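Enoyl-CoA hydratase, EchA12_1 (Mycobacterium marinum M, PDB 3QRE) probably catalyses the hydration of enoyl-CoA thioesters in fatty acid metabolism, as a trimeric member of the enoyl-CoA hydratase/isomerase (crotonase) family. Local coordinates at residues F176-S179 / W180-P183; H124-T127 / M128-K131. All blocks are in the same frame, centred on the assembly; numbering follows the deposited sequence.

Interaction 1 of 2, residues F176-S179 / W180-P183; sequences FGIS and WILP
Gly177 O is gripped by two backbone N-H groups of the first helical turn. Ile181 N reaches it at 3.1 Å, close to straight on, with an N-H...O angle of 167°. Trp180 N lies 3.0 Å from the same Gly177 O but comes from above the carbonyl plane, and its bond is more bent. Gly177 is the N-cap of helix 178-185. The next rung, Leu182 N to Ile178 O, is 3.0 Å long. Pro183 has no N-H to continue the ladder, and the helix kinks there; Pro183 CG sits 3.2 Å from Ser179 O.

Phe176 precedes the cap and makes a T-shaped pair with Trp180. CG of Trp180 is anti to its backbone N (chi1 180°), which swings the indole back over Phe176. The ring edge at Phe176 CD2 then meets the indole face, 3.7 Å from Trp180 CE2, with the planes at 79°. Ile178 runs alongside Leu182, its CD1 4.2 Å from Leu182 CB.

Trp180 and Ile181 meet Trp188 of a neighbouring subunit, so this helix start belongs to the trimer interface. Within the chain, Ile178 and Leu182 pack on Leu150 of helix 144-151, and Leu182 and Pro183 also touch Ala191 of helix 188-197.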
loop_
_atom_site.group_PDB
_atom_site.type_symbol
_atom_site.label_atom_id
_atom_site.label_comp_id
_atom_site.label_asym_id
_atom_site.label_seq_id
_atom_site.Cartn_x
_atom_site.Cartn_y
_atom_site.Cartn_z
ATOM N N PHE A 176 8.962 -16.458 -5.177
ATOM C CA PHE A 176 7.658 -16.379 -4.511
ATOM C C PHE A 176 7.774 -16.478 -2.977
ATOM O O PHE A 176 6.791 -16.787 -2.303
ATOM C CB PHE A 176 6.653 -17.413 -5.052
ATOM C CG PHE A 176 6.446 -17.359 -6.548
ATOM C CD1 PHE A 176 7.012 -18.332 -7.377
ATOM C CD2 PHE A 176 5.697 -16.359 -7.121
ATOM C CE1 PHE A 176 6.843 -18.295 -8.755
ATOM C CE2 PHE A 176 5.517 -16.305 -8.502
ATOM C CZ PHE A 176 6.098 -17.279 -9.322
ATOM N N GLY A 177 8.967 -16.228 -2.432
ATOM C CA GLY A 177 9.153 -16.199 -0.983
ATOM C C GLY A 177 8.891 -14.820 -0.367
ATOM O O GLY A 177 8.116 -14.029 -0.901
ATOM N N ILE A 178 9.553 -14.527 0.750
ATOM C CA ILE A 178 9.361 -13.270 1.481
ATOM C C ILE A 178 9.661 -12.010 0.625
ATOM O O ILE A 178 9.019 -10.963 0.789
ATOM C CB ILE A 178 10.260 -13.235 2.738
ATOM C CG1 ILE A 178 9.829 -12.121 3.693
ATOM C CG2 ILE A 178 11.772 -13.062 2.331
ATOM C CD1 ILE A 178 8.460 -12.342 4.320
ATOM N N SER A 179 10.615 -12.089 -0.294
ATOM C CA SER A 179 10.968 -10.878 -1.050
ATOM C C SER A 179 9.905 -10.597 -2.114
ATOM O O SER A 179 9.860 -9.515 -2.683
ATOM C CB SER A 179 12.340 -11.007 -1.676
ATOM O OG SER A 179 12.256 -11.924 -2.749
ATOM N N TRP A 180 9.042 -11.583 -2.343
ATOM C CA TRP A 180 7.869 -11.450 -3.197
ATOM C C TRP A 180 6.663 -10.923 -2.386
ATOM O O TRP A 180 6.140 -9.838 -2.682
ATOM C CB TRP A 180 7.552 -12.812 -3.825
ATOM C CG TRP A 180 6.363 -12.837 -4.723
ATOM C CD1 TRP A 180 6.295 -12.339 -6.006
ATOM C CD2 TRP A 180 5.067 -13.422 -4.453
ATOM N NE1 TRP A 180 5.042 -12.571 -6.534
ATOM C CE2 TRP A 180 4.274 -13.236 -5.612
ATOM C CE3 TRP A 180 4.504 -14.075 -3.351
ATOM C CZ2 TRP A 180 2.948 -13.685 -5.700
ATOM C CZ3 TRP A 180 3.174 -14.524 -3.442
ATOM C CH2 TRP A 180 2.426 -14.334 -4.613
ATOM N N ILE A 181 6.231 -11.676 -1.364
ATOM C CA ILE A 181 5.019 -11.323 -0.621
ATOM C C ILE A 181 5.128 -10.024 0.197
ATOM O O ILE A 181 4.226 -9.185 0.170
ATOM C CB ILE A 181 4.498 -12.543 0.250
ATOM C CG1 ILE A 181 3.052 -12.301 0.748
ATOM C CG2 ILE A 181 5.520 -12.965 1.365
ATOM C CD1 ILE A 181 2.061 -12.059 -0.440
ATOM N N LEU A 182 6.234 -9.827 0.912
ATOM C CA LEU A 182 6.373 -8.656 1.787
ATOM C C LEU A 182 6.124 -7.313 1.106
ATOM O O LEU A 182 5.260 -6.552 1.582
ATOM C CB LEU A 182 7.715 -8.650 2.532
ATOM C CG LEU A 182 7.861 -7.655 3.699
ATOM C CD1 LEU A 182 6.603 -7.657 4.616
ATOM C CD2 LEU A 182 9.166 -7.925 4.499
ATOM N N PRO A 183 6.872 -6.992 0.011
ATOM C CA PRO A 183 6.579 -5.687 -0.579
ATOM C C PRO A 183 5.174 -5.593 -1.211
ATOM O O PRO A 183 4.590 -4.500 -1.237
ATOM C CB PRO A 183 7.702 -5.489 -1.627
ATOM C CG PRO A 183 8.195 -6.844 -1.936
ATOM C CD PRO A 183 7.960 -7.690 -0.702
#

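Interaction 2 of 2, residues H124-T127 / M128-K131; sequences HFVT and MLRK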
loop_
_atom_site.group_PDB
_atom_site.type_symbol
_atom_site.label_atom_id
_atom_site.label_comp_id
_atom_site.label_asym_id
_atom_site.label_seq_id
_atom_site.Cartn_x
_atom_site.Cartn_y
_atom_site.Cartn_z
ATOM N N HIS A 124 4.361 -20.082 -1.718
ATOM C CA HIS A 124 3.071 -19.402 -1.799
ATOM C C HIS A 124 1.905 -20.319 -2.198
ATOM O O HIS A 124 0.871 -19.849 -2.673
ATOM C CB HIS A 124 3.168 -18.259 -2.812
ATOM C CG HIS A 124 3.359 -18.727 -4.209
ATOM N ND1 HIS A 124 4.234 -19.745 -4.532
ATOM C CD2 HIS A 124 2.808 -18.318 -5.377
ATOM C CE1 HIS A 124 4.221 -19.939 -5.838
ATOM N NE2 HIS A 124 3.359 -19.094 -6.376
ATOM N N PHE A 125 2.064 -21.619 -2.002
ATOM C CA PHE A 125 1.041 -22.550 -2.472
ATOM C C PHE A 125 -0.319 -22.342 -1.768
ATOM O O PHE A 125 -1.371 -22.579 -2.350
ATOM C CB PHE A 125 1.538 -24.005 -2.356
ATOM C CG PHE A 125 1.087 -24.691 -1.121
ATOM C CD1 PHE A 125 -0.018 -25.561 -1.158
ATOM C CD2 PHE A 125 1.741 -24.478 0.073
ATOM C CE1 PHE A 125 -0.465 -26.197 0.006
ATOM C CE2 PHE A 125 1.319 -25.112 1.229
ATOM C CZ PHE A 125 0.195 -25.969 1.201
ATOM N N VAL A 126 -0.292 -21.869 -0.526
ATOM C CA VAL A 126 -1.525 -21.478 0.188
ATOM C C VAL A 126 -2.375 -20.443 -0.565
ATOM O O VAL A 126 -3.631 -20.484 -0.507
ATOM C CB VAL A 126 -1.215 -21.068 1.641
ATOM C CG1 VAL A 126 -2.303 -20.245 2.227
ATOM C CG2 VAL A 126 -1.008 -22.320 2.498
ATOM N N THR A 127 -1.709 -19.552 -1.302
ATOM C CA THR A 127 -2.415 -18.567 -2.106
ATOM C C THR A 127 -3.147 -19.183 -3.285
ATOM O O THR A 127 -3.977 -18.530 -3.889
ATOM C CB THR A 127 -1.500 -17.429 -2.648
ATOM O OG1 THR A 127 -0.742 -17.902 -3.770
ATOM C CG2 THR A 127 -0.563 -16.857 -1.568
ATOM N N MET A 128 -2.853 -20.430 -3.629
ATOM C CA MET A 128 -3.480 -21.044 -4.815
ATOM C C MET A 128 -4.561 -22.055 -4.437
ATOM O O MET A 128 -5.084 -22.763 -5.296
ATOM C CB MET A 128 -2.404 -21.689 -5.702
ATOM C CG MET A 128 -1.403 -20.655 -6.219
ATOM S SD MET A 128 -0.113 -21.264 -7.330
ATOM C CE MET A 128 0.904 -22.319 -6.298
ATOM N N LEU A 129 -4.875 -22.134 -3.142
ATOM C CA LEU A 129 -5.930 -23.005 -2.671
ATOM C C LEU A 129 -7.276 -22.412 -3.072
ATOM O O LEU A 129 -7.413 -21.194 -3.232
ATOM C CB LEU A 129 -5.889 -23.171 -1.137
ATOM C CG LEU A 129 -4.666 -23.827 -0.472
ATOM C CD1 LEU A 129 -4.822 -23.867 1.029
ATOM C CD2 LEU A 129 -4.367 -25.244 -1.058
ATOM N N ARG A 130 -8.260 -23.290 -3.228
ATOM C CA ARG A 130 -9.646 -22.895 -3.359
ATOM C C ARG A 130 -10.225 -22.290 -2.069
ATOM O O ARG A 130 -11.248 -21.610 -2.110
ATOM C CB ARG A 130 -10.476 -24.120 -3.772
ATOM C CG ARG A 130 -10.345 -24.517 -5.261
ATOM C CD ARG A 130 -11.221 -25.763 -5.610
ATOM N NE ARG A 130 -10.654 -26.995 -5.055
ATOM C CZ ARG A 130 -11.063 -27.586 -3.921
ATOM N NH1 ARG A 130 -12.071 -27.075 -3.199
ATOM N NH2 ARG A 130 -10.472 -28.708 -3.509
ATOM N N LYS A 131 -9.592 -22.541 -0.930
ATOM C CA LYS A 131 -10.178 -22.154 0.367
ATOM C C LYS A 131 -9.304 -21.159 1.123
ATOM O O LYS A 131 -8.092 -21.247 1.060
ATOM C CB LYS A 131 -10.413 -23.412 1.248
ATOM C CG LYS A 131 -11.312 -24.430 0.571
ATOM C CD LYS A 131 -11.482 -25.744 1.334
ATOM C CE LYS A 131 -12.478 -26.606 0.512
ATOM N NZ LYS A 131 -12.928 -27.883 1.178
#
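A tight 3-10 turn carries Phe125 to Met128, closed by the hydrogen bond from Met128 N to Phe125 O at 2.9 Å. A weak hydrogen bond, Leu129 N to Val126 O at 3.3 Å, follows before the chain runs out of the turn. His124 O accepts hydrogen bonds from both Thr127 N and Thr127 OG1. The hydroxyl bond is 2.8 Å from OG1 to His124 O and lies in the carbonyl plane, so the Thr127 side chain is tied back to the turn.

Met128 folds back over the same turn. Its chain is extended at chi2 and bends at the sulfur (chi3 -67°), which turns the methyl toward His124. CE sits over one imidazole face as a CH-pi contact, 4.3 Å from the centroid of the His124 ring. The same CE packs 4.3 Å from Phe125 CB. Further on, the two methyls of Leu129 go to different residues of the turn: CD2 lies 4.2 Å from Phe125 CE1, and CD1 rests against Val126.

Phe125 and Leu129 both pack on Ile66 of helix 56-71. From helix 238-249, Lys245 NZ hydrogen-bonds to Val126 O and Lys131 O. The turn thus bridges these two helices just ahead of strand 133-137.

Residues 124-131 come earlier in the chain than 176-183, and the centres of interactions 2 and 1 are about 15 Å apart, yet the two turns touch through one histidine. Phe176 CB comes within 3.4 Å of His124 ND1, and the rings of these two residues stack. The rings of Trp180 and His124 meet edge-to-face; separately, Trp180 CZ3 packs 3.8 Å from His124 CB. His124 therefore joins the aromatic pair at the helix start to the methionine of the 3-10 turn. Met151 of helix 144-151 and Thr253 near the modelled C-terminal end touch residues of both interactions. Interaction 1 faces other subunits, whereas no other chain of the assembly touches interaction 2.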